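PDB 5IZ5: cytosolic phospholipase A2 delta from Homo sapiens, which hydrolyses glycerophospholipids at the sn-2 position in a calcium-dependent manner, preferring linoleic acid there, and releases a free fatty acid and a lysophospholipid. Local coordinates for residues B[289-294]-B[489-494]; B[373-378]-B[450-455]; B[495-500]-B[623-628]; B[504-509]-B[604-609]. The protein carries 3 engineered substitutions. One frame throughout, in Å; residues are numbered along the deposited sequence.

Overall arrangement
All four contacts lie in the PLA2c region. Interactions 1 and 3 are buried and share a sheet: strands 492-494 and 499-501 are antiparallel neighbours; the helix start at 289-294 rests on the loop before this hairpin, and helix 623-628 on its turn. Interactions 2 and 4 are partly buried and join a helix and the turn after it to a 3-10 segment, or loop to loop; a salt bridge, R453-E504, links them. No hydrogen bond directly crosses any. Interaction 1 mixes CH-pi contact with a water between two glutamates, interaction 3 is aromatic and aliphatic, interaction 2 packs tyrosine on glutamine, and interaction 4 sets a proline on carbonyl oxygens beside two phenylalanines, with a bridging water.

Interaction 1: B[289-294]-B[489-494]; sequences NLCAEE and PYEVGF
E293 lays its CB over one face of the Y490 ring, 3.8 Å from the ring centroid and 22° off the ring normal, a CH-pi contact displaced toward the rim. The E293 chain bends at chi2, and its OE1 lies 3.6 Å from Y490 CE1, while the backbone O of E293 comes to 3.7 Å from CE2 of the same ring. Beside this pair, C291 meets E491: C291 CB is 3.5 Å from E491 OE1, and its SG rests against E491 CD and Y490 CB. With SG held between its backbone N and carbonyl carbon (chi1 68°), C291 also accepts from E294 N at 3.5 Å to its SG, with 152° at the hydrogen, and so serves as the N-cap of the helix. One water accepts from C291 N and donates to E294 OE1 and E491 OE2, linking two carboxylates that are otherwise 5.0 Å apart between these oxygens. Salt bridges from R665 to E491 and from R668 to E294 would probably offset the repulsion between them. An alanine in place of Y490 would probably open a gap beside F297 and L463 and leave the E293 CB without a ring beneath it. The arrangement is that of a side-chain-capped helix start, at the beginning of helix 292-313, seated on the loop that runs into strand 492-494 of the mixed sheet in this patatin-related catalytic domain.

Interaction 2: B[373-378]-B[450-455]; sequences HLYGDP and SGQRAA
Y375 and Q452 form the tight part of this contact. The CB of Y375 sits 3.5 Å from Q452 CD, and the two side chains cross at about a right angle, with the phenol ring and the amide plane turned only 26° from each other. Q452 is extended beyond CG, which carries its amide group past the root of the tyrosine; its OE1 lies 3.6 Å from Y375 CB. On the ring itself, Y375 CD1 meets the methyl of A455, CD1 to CB 3.9 Å. The polar ends are held elsewhere: Y375 OH bonds to the P462 carbonyl, and Q452 OE1 to the hydroxyl of Y466. The P378 end faces solvent more, yet the backbones of P378 and A455 still come close, CA to CA 3.7 Å, and A455 CA approaches P378 O in a CA-H...O contact with 152° at the hydrogen. The loose element is the proline ring, its CB 4.3 Å from A454 CB, both residues being partly exposed. Q460 NE2 bonds to P378 O and also to A454 O, tying the two backbones together. The contact thus joins helix 367-375, which starts just after the nucleophile S365, and the residues that follow it to the 3-10 turn between helix 428-441 and strand 463-471; P464 of that strand touches both Y375 and Q452, and L374 packs on Y343 and L346 of helix 335-351.

Interaction 3: B[495-500]-B[623-628]; sequences LKYGAF and KDFSTW
L495 and W628 supply the CH-pi part of the contact. L495 CB stands over the five-membered ring of the indole, 4.2 Å from its centroid and 19° off the normal, and L495 CD1 reaches W628 CZ2 at 4.1 Å. T627 CG2 covers the opposite face of the indole, so the ring is sandwiched. The remaining apolar contacts run along K496, whose CG is anti to the backbone N (chi1 -174°) and lies beside the F625 ring; CD comes to 3.5 Å from F625 CE1, and K496 CB meets W628 CB at 3.7 Å. The same K496 CD lies over a face of the Y497 ring, and Y497 CE1 touches the edge of F625 at its CE1, 4.2 Å away. Polar groups are satisfied beyond this greasy layer: K496 NZ forms salt bridges with E483 and D634, Y497 OH bonds to E483 and to T641 N, and within the helix T627 OG1 donates to K623 O at 2.7 Å. An alanine at W628 would probably deprive L495 and T627 of the ring between them and open a gap beside W484. What helix 623-628 packs against is the turn of a beta hairpin, strands 492-494 and 499-501, with a G1 beta bulge, in which G498, at positive phi, and A499 both face F494.

Interaction 4: B[504-509]-B[604-609]; sequences ELFGSE and QRSPNF
G507 and P607 bring the two backbones nearest, CA to CA 5.5 Å, where the chains run 81° apart. On one side L505 to S508 make a type II beta turn closed by S508 N to L505 O at 3.0 Å; G507 takes its third position with phi 103°, where a CB would clash with the carbonyl O of F506. A water fills the junction: it accepts from G507 N at 2.8 Å, between that N and the water oxygen, and donates to S508 O and P607 O. It also lies in the plane of the F609 ring, at the edge. The proline ring packs on two carbonyl oxygens, with P607 CG 3.4 Å from G507 O and P607 CB 3.5 Å from S508 O, while E509 CG skirts it more loosely. Elsewhere the side chains meet through F506, which, its CG anti to the backbone N, presents the edge of its ring to F609, CD1 to CE2 4.0 Å; F506 CZ lies 3.9 Å from S606 OG. Around this junction, E509 pairs through its backbone with M516 and R517 and through its carboxylate with R517, while S606 and N608 bond to the backbone of L647 and P645. F506 continues onto L527 of helix 524-531 and F487 of strand 482-487, and F609 onto F510 of strand 509-511.

Interaction 1: B[289-294]-B[489-494]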
loop_
_atom_site.group_PDB
_atom_site.type_symbol
_atom_site.label_atom_id
_atom_site.label_comp_id
_atom_site.label_asym_id
_atom_site.label_seq_id
_atom_site.Cartn_x
_atom_site.Cartn_y
_atom_site.Cartn_z
ATOM N N ASN B 289 12.119 8.208 9.412
ATOM C CA ASN B 289 12.219 7.811 10.788
ATOM C C ASN B 289 10.822 7.747 11.322
ATOM O O ASN B 289 9.859 8.044 10.614
ATOM C CB ASN B 289 13.151 8.749 11.549
ATOM C CG ASN B 289 14.619 8.409 11.309
ATOM O OD1 ASN B 289 15.139 7.399 11.807
ATOM N ND2 ASN B 289 15.286 9.236 10.524
ATOM N N LEU B 290 10.716 7.307 12.557
ATOM C CA LEU B 290 9.430 7.062 13.154
ATOM C C LEU B 290 8.752 8.400 13.389
ATOM O O LEU B 290 9.421 9.404 13.603
ATOM C CB LEU B 290 9.606 6.282 14.449
ATOM C CG LEU B 290 10.339 4.943 14.312
ATOM C CD1 LEU B 290 10.431 4.262 15.665
ATOM C CD2 LEU B 290 9.669 4.023 13.296
ATOM N N CYS B 291 7.426 8.416 13.305
ATOM C CA CYS B 291 6.680 9.647 13.487
ATOM C C CYS B 291 6.596 9.988 14.969
ATOM O O CYS B 291 6.791 9.119 15.832
ATOM C CB CYS B 291 5.274 9.531 12.896
ATOM S SG CYS B 291 4.195 8.392 13.778
ATOM N N ALA B 292 6.292 11.252 15.248
ATOM C CA ALA B 292 6.246 11.762 16.620
ATOM C C ALA B 292 5.365 10.899 17.515
ATOM O O ALA B 292 5.753 10.565 18.630
ATOM C CB ALA B 292 5.755 13.203 16.630
ATOM N N GLU B 293 4.190 10.528 17.015
ATOM C CA GLU B 293 3.252 9.713 17.786
ATOM C C GLU B 293 3.822 8.339 18.155
ATOM O O GLU B 293 3.599 7.858 19.264
ATOM C CB GLU B 293 1.935 9.543 17.031
ATOM C CG GLU B 293 1.095 10.819 16.916
ATOM C CD GLU B 293 0.173 11.058 18.106
ATOM O OE1 GLU B 293 0.035 10.194 19.006
ATOM O OE2 GLU B 293 -0.437 12.144 18.133
ATOM N N GLU B 294 4.561 7.713 17.241
ATOM C CA GLU B 294 5.165 6.409 17.539
ATOM C C GLU B 294 6.301 6.562 18.553
ATOM O O GLU B 294 6.433 5.746 19.454
ATOM C CB GLU B 294 5.668 5.696 16.274
ATOM C CG GLU B 294 6.309 4.339 16.576
ATOM C CD GLU B 294 6.500 3.440 15.358
ATOM O OE1 GLU B 294 5.870 3.682 14.304
ATOM O OE2 GLU B 294 7.285 2.469 15.466
ATOM N N PRO B 489 -2.176 2.398 13.796
ATOM C CA PRO B 489 -3.125 3.407 14.269
ATOM C C PRO B 489 -2.631 4.848 14.128
ATOM O O PRO B 489 -3.451 5.765 14.125
ATOM C CB PRO B 489 -3.310 3.051 15.750
ATOM C CG PRO B 489 -2.925 1.612 15.846
ATOM C CD PRO B 489 -1.797 1.471 14.874
ATOM N N TYR B 490 -1.320 5.041 14.010
ATOM C CA TYR B 490 -0.736 6.366 13.828
ATOM C C TYR B 490 -0.511 6.755 12.370
ATOM O O TYR B 490 -0.699 7.919 12.013
ATOM C CB TYR B 490 0.593 6.486 14.591
ATOM C CG TYR B 490 0.464 6.292 16.084
ATOM C CD1 TYR B 490 -0.507 6.972 16.815
ATOM C CD2 TYR B 490 1.323 5.439 16.772
ATOM C CE1 TYR B 490 -0.624 6.802 18.180
ATOM C CE2 TYR B 490 1.206 5.255 18.140
ATOM C CZ TYR B 490 0.233 5.940 18.838
ATOM O OH TYR B 490 0.111 5.773 20.192
ATOM N N GLU B 491 -0.087 5.817 11.526
ATOM C CA GLU B 491 0.134 6.158 10.129
ATOM C C GLU B 491 0.157 4.972 9.168
ATOM O O GLU B 491 0.429 3.828 9.554
ATOM C CB GLU B 491 1.408 6.999 9.961
ATOM C CG GLU B 491 2.659 6.415 10.579
ATOM C CD GLU B 491 3.915 7.217 10.270
ATOM O OE1 GLU B 491 3.817 8.415 9.931
ATOM O OE2 GLU B 491 5.016 6.643 10.374
ATOM N N VAL B 492 -0.152 5.295 7.913
ATOM C CA VAL B 492 -0.229 4.349 6.818
ATOM C C VAL B 492 0.669 4.882 5.714
ATOM O O VAL B 492 0.568 6.055 5.341
ATOM C CB VAL B 492 -1.671 4.243 6.285
ATOM C CG1 VAL B 492 -1.735 3.300 5.097
ATOM C CG2 VAL B 492 -2.625 3.780 7.384
ATOM N N GLY B 493 1.557 4.043 5.198
ATOM C CA GLY B 493 2.473 4.501 4.168
ATOM C C GLY B 493 3.462 3.505 3.615
ATOM O O GLY B 493 3.478 2.333 3.990
ATOM N N PHE B 494 4.285 4.015 2.705
ATOM C CA PHE B 494 5.235 3.230 1.955
ATOM C C PHE B 494 6.579 3.271 2.637
ATOM O O PHE B 494 7.154 4.347 2.793
ATOM C CB PHE B 494 5.412 3.817 0.543
ATOM C CG PHE B 494 4.260 3.577 -0.371
ATOM C CD1 PHE B 494 4.346 2.598 -1.350
ATOM C CD2 PHE B 494 3.105 4.357 -0.297
ATOM C CE1 PHE B 494 3.295 2.382 -2.215
ATOM C CE2 PHE B 494 2.050 4.140 -1.160
ATOM C CZ PHE B 494 2.148 3.147 -2.120
HETATM O O HOH W 1 6.290 5.871 12.714
#

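Interaction 2: B[373-378]-B[450-455]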
loop_
_atom_site.group_PDB
_atom_site.type_symbol
_atom_site.label_atom_id
_atom_site.label_comp_id
_atom_site.label_asym_id
_atom_site.label_seq_id
_atom_site.Cartn_x
_atom_site.Cartn_y
_atom_site.Cartn_z
ATOM N N HIS B 373 -9.904 -7.317 15.980
ATOM C CA HIS B 373 -10.887 -7.552 17.027
ATOM C C HIS B 373 -10.373 -7.090 18.396
ATOM O O HIS B 373 -11.073 -6.388 19.128
ATOM C CB HIS B 373 -11.270 -9.026 17.102
ATOM C CG HIS B 373 -12.262 -9.324 18.183
ATOM N ND1 HIS B 373 -12.087 -10.336 19.101
ATOM C CD2 HIS B 373 -13.428 -8.718 18.509
ATOM C CE1 HIS B 373 -13.112 -10.352 19.936
ATOM N NE2 HIS B 373 -13.941 -9.381 19.598
ATOM N N LEU B 374 -9.154 -7.486 18.734
ATOM C CA LEU B 374 -8.591 -7.166 20.042
ATOM C C LEU B 374 -8.388 -5.672 20.237
ATOM O O LEU B 374 -8.764 -5.126 21.277
ATOM C CB LEU B 374 -7.267 -7.893 20.260
ATOM C CG LEU B 374 -7.380 -9.411 20.439
ATOM C CD1 LEU B 374 -5.992 -10.026 20.490
ATOM C CD2 LEU B 374 -8.179 -9.777 21.685
ATOM N N TYR B 375 -7.809 -5.012 19.236
ATOM C CA TYR B 375 -7.529 -3.583 19.341
ATOM C C TYR B 375 -8.787 -2.690 19.289
ATOM O O TYR B 375 -8.688 -1.483 19.478
ATOM C CB TYR B 375 -6.487 -3.154 18.306
ATOM C CG TYR B 375 -5.075 -3.487 18.726
ATOM C CD1 TYR B 375 -4.278 -2.541 19.355
ATOM C CD2 TYR B 375 -4.541 -4.754 18.518
ATOM C CE1 TYR B 375 -2.986 -2.838 19.742
ATOM C CE2 TYR B 375 -3.247 -5.063 18.906
ATOM C CZ TYR B 375 -2.475 -4.104 19.517
ATOM O OH TYR B 375 -1.196 -4.410 19.904
ATOM N N GLY B 376 -9.955 -3.280 19.050
ATOM C CA GLY B 376 -11.224 -2.607 19.304
ATOM C C GLY B 376 -11.492 -2.348 20.785
ATOM O O GLY B 376 -12.236 -1.432 21.128
ATOM N N ASP B 377 -10.895 -3.165 21.656
ATOM C CA ASP B 377 -10.916 -2.947 23.105
ATOM C C ASP B 377 -9.605 -2.274 23.522
ATOM O O ASP B 377 -8.546 -2.897 23.443
ATOM C CB ASP B 377 -11.082 -4.291 23.830
ATOM C CG ASP B 377 -10.974 -4.174 25.352
ATOM O OD1 ASP B 377 -10.874 -3.055 25.890
ATOM O OD2 ASP B 377 -10.969 -5.223 26.019
ATOM N N PRO B 378 -9.667 -1.007 23.986
ATOM C CA PRO B 378 -8.446 -0.277 24.377
ATOM C C PRO B 378 -7.633 -0.912 25.520
ATOM O O PRO B 378 -6.488 -0.521 25.750
ATOM C CB PRO B 378 -8.971 1.094 24.833
ATOM C CG PRO B 378 -10.367 1.189 24.339
ATOM C CD PRO B 378 -10.886 -0.206 24.204
ATOM N N SER B 450 -8.176 4.180 13.094
ATOM C CA SER B 450 -7.802 5.364 13.868
ATOM C C SER B 450 -8.228 5.252 15.335
ATOM O O SER B 450 -7.553 5.775 16.209
ATOM C CB SER B 450 -8.410 6.626 13.253
ATOM O OG SER B 450 -9.822 6.582 13.278
ATOM N N GLY B 451 -9.343 4.572 15.584
ATOM C CA GLY B 451 -9.836 4.326 16.938
ATOM C C GLY B 451 -8.930 3.454 17.789
ATOM O O GLY B 451 -9.045 3.448 19.020
ATOM N N GLN B 452 -8.012 2.732 17.140
ATOM C CA GLN B 452 -7.036 1.901 17.841
ATOM C C GLN B 452 -5.966 2.711 18.582
ATOM O O GLN B 452 -5.261 2.166 19.424
ATOM C CB GLN B 452 -6.365 0.922 16.870
ATOM C CG GLN B 452 -7.336 -0.057 16.227
ATOM C CD GLN B 452 -6.650 -1.142 15.417
ATOM O OE1 GLN B 452 -5.423 -1.249 15.387
ATOM N NE2 GLN B 452 -7.448 -1.958 14.750
ATOM N N ARG B 453 -5.842 4.000 18.272
ATOM C CA ARG B 453 -4.955 4.882 19.035
ATOM C C ARG B 453 -5.296 4.906 20.530
ATOM O O ARG B 453 -4.406 5.072 21.360
ATOM C CB ARG B 453 -4.972 6.304 18.463
ATOM C CG ARG B 453 -4.251 6.408 17.125
ATOM C CD ARG B 453 -3.929 7.840 16.742
ATOM N NE ARG B 453 -5.130 8.608 16.421
ATOM C CZ ARG B 453 -5.623 8.804 15.196
ATOM N NH1 ARG B 453 -5.041 8.277 14.120
ATOM N NH2 ARG B 453 -6.724 9.537 15.052
ATOM N N ALA B 454 -6.572 4.723 20.867
ATOM C CA ALA B 454 -6.996 4.670 22.265
ATOM C C ALA B 454 -6.348 3.497 23.003
ATOM O O ALA B 454 -6.028 3.611 24.183
ATOM C CB ALA B 454 -8.514 4.595 22.365
ATOM N N ALA B 455 -6.127 2.388 22.299
ATOM C CA ALA B 455 -5.440 1.219 22.866
ATOM C C ALA B 455 -3.958 1.452 23.156
ATOM O O ALA B 455 -3.307 0.608 23.775
ATOM C CB ALA B 455 -5.593 0.029 21.936
#

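Interaction 3: B[495-500]-B[623-628]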
loop_
_atom_site.group_PDB
_atom_site.type_symbol
_atom_site.label_atom_id
_atom_site.label_comp_id
_atom_site.label_asym_id
_atom_site.label_seq_id
_atom_site.Cartn_x
_atom_site.Cartn_y
_atom_site.Cartn_z
ATOM N N LEU B 495 7.095 2.098 2.994
ATOM C CA LEU B 495 8.444 1.991 3.544
ATOM C C LEU B 495 9.505 2.480 2.529
ATOM O O LEU B 495 10.424 3.206 2.877
ATOM C CB LEU B 495 8.723 0.545 3.987
ATOM C CG LEU B 495 7.831 -0.026 5.104
ATOM C CD1 LEU B 495 8.109 -1.511 5.331
ATOM C CD2 LEU B 495 7.993 0.749 6.404
ATOM N N LYS B 496 9.342 2.121 1.261
ATOM C CA LYS B 496 10.295 2.513 0.212
ATOM C C LYS B 496 10.412 4.041 -0.001
ATOM O O LYS B 496 11.510 4.561 -0.231
ATOM C CB LYS B 496 9.899 1.842 -1.111
ATOM C CG LYS B 496 10.860 2.023 -2.290
ATOM C CD LYS B 496 10.112 2.043 -3.631
ATOM C CE LYS B 496 9.773 0.668 -4.147
ATOM N NZ LYS B 496 9.440 0.737 -5.593
ATOM N N TYR B 497 9.295 4.758 0.078
ATOM C CA TYR B 497 9.275 6.195 -0.260
ATOM C C TYR B 497 9.318 7.119 0.967
ATOM O O TYR B 497 9.429 8.351 0.829
ATOM C CB TYR B 497 8.037 6.534 -1.092
ATOM C CG TYR B 497 7.898 5.783 -2.397
ATOM C CD1 TYR B 497 8.734 6.044 -3.470
ATOM C CD2 TYR B 497 6.904 4.838 -2.566
ATOM C CE1 TYR B 497 8.599 5.355 -4.669
ATOM C CE2 TYR B 497 6.750 4.151 -3.754
ATOM C CZ TYR B 497 7.602 4.414 -4.806
ATOM O OH TYR B 497 7.456 3.735 -5.990
ATOM N N GLY B 498 9.220 6.534 2.161
ATOM C CA GLY B 498 9.229 7.313 3.391
ATOM C C GLY B 498 8.106 8.334 3.440
ATOM O O GLY B 498 8.323 9.494 3.778
ATOM N N ALA B 499 6.900 7.887 3.119
ATOM C CA ALA B 499 5.766 8.786 2.941
ATOM C C ALA B 499 4.522 8.160 3.536
ATOM O O ALA B 499 4.149 7.048 3.176
ATOM C CB ALA B 499 5.569 9.089 1.463
ATOM N N PHE B 500 3.885 8.883 4.449
ATOM C CA PHE B 500 2.830 8.329 5.273
ATOM C C PHE B 500 1.694 9.330 5.485
ATOM O O PHE B 500 1.896 10.543 5.444
ATOM C CB PHE B 500 3.413 7.913 6.635
ATOM C CG PHE B 500 4.305 6.695 6.582
ATOM C CD1 PHE B 500 3.829 5.451 6.979
ATOM C CD2 PHE B 500 5.624 6.797 6.165
ATOM C CE1 PHE B 500 4.645 4.325 6.926
ATOM C CE2 PHE B 500 6.448 5.678 6.106
ATOM C CZ PHE B 500 5.955 4.438 6.488
ATOM N N LYS B 623 19.724 5.306 1.238
ATOM C CA LYS B 623 19.874 4.020 1.913
ATOM C C LYS B 623 18.569 3.248 1.995
ATOM O O LYS B 623 18.523 2.048 1.738
ATOM C CB LYS B 623 20.395 4.222 3.330
ATOM C CG LYS B 623 21.851 4.636 3.403
ATOM C CD LYS B 623 22.256 4.996 4.827
ATOM C CE LYS B 623 23.758 5.202 4.948
ATOM N NZ LYS B 623 24.138 5.751 6.282
ATOM N N ASP B 624 17.511 3.940 2.387
ATOM C CA ASP B 624 16.224 3.285 2.593
ATOM C C ASP B 624 15.470 2.955 1.313
ATOM O O ASP B 624 14.811 1.926 1.252
ATOM C CB ASP B 624 15.350 4.114 3.517
ATOM C CG ASP B 624 16.014 4.376 4.849
ATOM O OD1 ASP B 624 16.583 3.426 5.423
ATOM O OD2 ASP B 624 15.978 5.531 5.316
ATOM N N PHE B 625 15.570 3.794 0.288
ATOM C CA PHE B 625 14.932 3.488 -0.990
ATOM C C PHE B 625 15.655 2.288 -1.603
ATOM O O PHE B 625 15.030 1.347 -2.097
ATOM C CB PHE B 625 15.012 4.674 -1.953
ATOM C CG PHE B 625 14.463 4.371 -3.312
ATOM C CD1 PHE B 625 13.109 4.494 -3.560
ATOM C CD2 PHE B 625 15.294 3.927 -4.338
ATOM C CE1 PHE B 625 12.587 4.197 -4.805
ATOM C CE2 PHE B 625 14.779 3.631 -5.582
ATOM C CZ PHE B 625 13.422 3.759 -5.816
ATOM N N SER B 626 16.984 2.348 -1.561
ATOM C CA SER B 626 17.833 1.259 -2.081
ATOM C C SER B 626 17.536 -0.072 -1.396
ATOM O O SER B 626 17.529 -1.112 -2.044
ATOM C CB SER B 626 19.321 1.606 -1.949
ATOM O OG SER B 626 19.740 2.480 -2.981
ATOM N N THR B 627 17.240 -0.030 -0.102
ATOM C CA THR B 627 16.891 -1.239 0.647
ATOM C C THR B 627 15.676 -1.913 0.039
ATOM O O THR B 627 15.664 -3.125 -0.139
ATOM C CB THR B 627 16.558 -0.913 2.105
ATOM O OG1 THR B 627 17.697 -0.322 2.738
ATOM C CG2 THR B 627 16.148 -2.155 2.873
ATOM N N TRP B 628 14.656 -1.121 -0.269
ATOM C CA TRP B 628 13.380 -1.651 -0.757
ATOM C C TRP B 628 13.260 -1.686 -2.280
ATOM O O TRP B 628 12.284 -2.210 -2.801
ATOM C CB TRP B 628 12.225 -0.865 -0.132
ATOM C CG TRP B 628 12.253 -0.978 1.357
ATOM C CD1 TRP B 628 12.586 -0.001 2.252
ATOM C CD2 TRP B 628 11.989 -2.155 2.126
ATOM N NE1 TRP B 628 12.521 -0.492 3.533
ATOM C CE2 TRP B 628 12.158 -1.813 3.484
ATOM C CE3 TRP B 628 11.617 -3.465 1.800
ATOM C CZ2 TRP B 628 11.969 -2.732 4.516
ATOM C CZ3 TRP B 628 11.426 -4.381 2.830
ATOM C CH2 TRP B 628 11.602 -4.007 4.171
#

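Interaction 4: B[504-509]-B[604-609]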
loop_
_atom_site.group_PDB
_atom_site.type_symbol
_atom_site.label_atom_id
_atom_site.label_comp_id
_atom_site.label_asym_id
_atom_site.label_seq_id
_atom_site.Cartn_x
_atom_site.Cartn_y
_atom_site.Cartn_z
ATOM N N GLU B 504 -6.873 7.803 9.213
ATOM C CA GLU B 504 -8.154 8.457 8.921
ATOM C C GLU B 504 -8.166 9.107 7.538
ATOM O O GLU B 504 -9.224 9.272 6.954
ATOM C CB GLU B 504 -8.564 9.464 10.018
ATOM C CG GLU B 504 -7.556 10.557 10.332
ATOM C CD GLU B 504 -6.653 10.190 11.493
ATOM O OE1 GLU B 504 -6.024 9.096 11.491
ATOM O OE2 GLU B 504 -6.579 11.019 12.415
ATOM N N LEU B 505 -6.997 9.423 6.993
ATOM C CA LEU B 505 -6.906 10.003 5.658
ATOM C C LEU B 505 -6.598 9.000 4.535
ATOM O O LEU B 505 -6.602 9.374 3.364
ATOM C CB LEU B 505 -5.858 11.119 5.658
ATOM C CG LEU B 505 -6.170 12.330 6.545
ATOM C CD1 LEU B 505 -5.111 13.395 6.331
ATOM C CD2 LEU B 505 -7.555 12.904 6.265
ATOM N N PHE B 506 -6.335 7.741 4.879
ATOM C CA PHE B 506 -6.071 6.721 3.865
ATOM C C PHE B 506 -7.347 6.421 3.091
ATOM O O PHE B 506 -8.367 6.050 3.675
ATOM C CB PHE B 506 -5.531 5.423 4.471
ATOM C CG PHE B 506 -5.475 4.303 3.485
ATOM C CD1 PHE B 506 -4.462 4.251 2.542
ATOM C CD2 PHE B 506 -6.462 3.332 3.467
ATOM C CE1 PHE B 506 -4.416 3.236 1.607
ATOM C CE2 PHE B 506 -6.423 2.314 2.540
ATOM C CZ PHE B 506 -5.403 2.268 1.610
ATOM N N GLY B 507 -7.269 6.569 1.774
ATOM C CA GLY B 507 -8.440 6.467 0.917
ATOM C C GLY B 507 -8.951 7.821 0.449
ATOM O O GLY B 507 -9.845 7.883 -0.393
ATOM N N SER B 508 -8.397 8.903 0.993
ATOM C CA SER B 508 -8.744 10.250 0.532
ATOM C C SER B 508 -7.921 10.592 -0.690
ATOM O O SER B 508 -6.961 9.896 -1.015
ATOM C CB SER B 508 -8.535 11.294 1.637
ATOM O OG SER B 508 -9.495 11.133 2.669
ATOM N N GLU B 509 -8.301 11.667 -1.367
ATOM C CA GLU B 509 -7.635 12.081 -2.597
ATOM C C GLU B 509 -6.620 13.174 -2.303
ATOM O O GLU B 509 -6.897 14.107 -1.553
ATOM C CB GLU B 509 -8.668 12.559 -3.621
ATOM C CG GLU B 509 -9.540 11.425 -4.143
ATOM C CD GLU B 509 -10.737 11.893 -4.948
ATOM O OE1 GLU B 509 -10.855 13.106 -5.224
ATOM O OE2 GLU B 509 -11.573 11.029 -5.291
ATOM N N GLN B 604 -9.016 -3.628 -4.318
ATOM C CA GLN B 604 -9.477 -2.257 -4.089
ATOM C C GLN B 604 -8.704 -1.289 -4.994
ATOM O O GLN B 604 -7.524 -1.499 -5.287
ATOM C CB GLN B 604 -9.325 -1.883 -2.601
ATOM C CG GLN B 604 -10.039 -0.626 -2.167
ATOM C CD GLN B 604 -11.530 -0.832 -2.109
ATOM O OE1 GLN B 604 -12.203 -0.794 -3.140
ATOM N NE2 GLN B 604 -12.059 -1.067 -0.910
ATOM N N ARG B 605 -9.381 -0.257 -5.477
ATOM C CA ARG B 605 -8.716 0.781 -6.265
ATOM C C ARG B 605 -8.541 2.072 -5.461
ATOM O O ARG B 605 -9.143 3.109 -5.742
ATOM C CB ARG B 605 -9.456 1.003 -7.584
ATOM C CG ARG B 605 -9.202 -0.141 -8.548
ATOM C CD ARG B 605 -10.050 -0.057 -9.799
ATOM N NE ARG B 605 -9.669 -1.078 -10.777
ATOM C CZ ARG B 605 -10.094 -1.107 -12.040
ATOM N NH1 ARG B 605 -10.927 -0.175 -12.494
ATOM N NH2 ARG B 605 -9.689 -2.078 -12.853
ATOM N N SER B 606 -7.659 1.993 -4.478
ATOM C CA SER B 606 -7.509 3.060 -3.503
ATOM C C SER B 606 -6.825 4.274 -4.108
ATOM O O SER B 606 -5.826 4.134 -4.803
ATOM C CB SER B 606 -6.707 2.575 -2.307
ATOM O OG SER B 606 -7.426 1.569 -1.618
ATOM N N PRO B 607 -7.371 5.471 -3.853
ATOM C CA PRO B 607 -6.675 6.678 -4.276
ATOM C C PRO B 607 -5.268 6.732 -3.700
ATOM O O PRO B 607 -5.069 6.391 -2.533
ATOM C CB PRO B 607 -7.542 7.799 -3.694
ATOM C CG PRO B 607 -8.911 7.211 -3.633
ATOM C CD PRO B 607 -8.682 5.776 -3.250
ATOM N N ASN B 608 -4.311 7.135 -4.523
ATOM C CA ASN B 608 -2.921 7.171 -4.117
ATOM C C ASN B 608 -2.571 8.476 -3.405
ATOM O O ASN B 608 -2.519 9.533 -4.030
ATOM C CB ASN B 608 -2.033 7.002 -5.345
ATOM C CG ASN B 608 -0.559 7.001 -5.001
ATOM O OD1 ASN B 608 -0.174 6.894 -3.832
ATOM N ND2 ASN B 608 0.276 7.073 -6.019
ATOM N N PHE B 609 -2.304 8.395 -2.104
ATOM C CA PHE B 609 -1.917 9.579 -1.331
ATOM C C PHE B 609 -0.583 10.202 -1.769
ATOM O O PHE B 609 -0.286 11.337 -1.419
ATOM C CB PHE B 609 -1.949 9.311 0.191
ATOM C CG PHE B 609 -1.145 8.119 0.643
ATOM C CD1 PHE B 609 0.205 8.237 0.931
ATOM C CD2 PHE B 609 -1.758 6.887 0.833
ATOM C CE1 PHE B 609 0.936 7.137 1.369
ATOM C CE2 PHE B 609 -1.029 5.788 1.260
ATOM C CZ PHE B 609 0.316 5.917 1.528
HETATM O O HOH W 2 -5.506 7.677 -0.024
#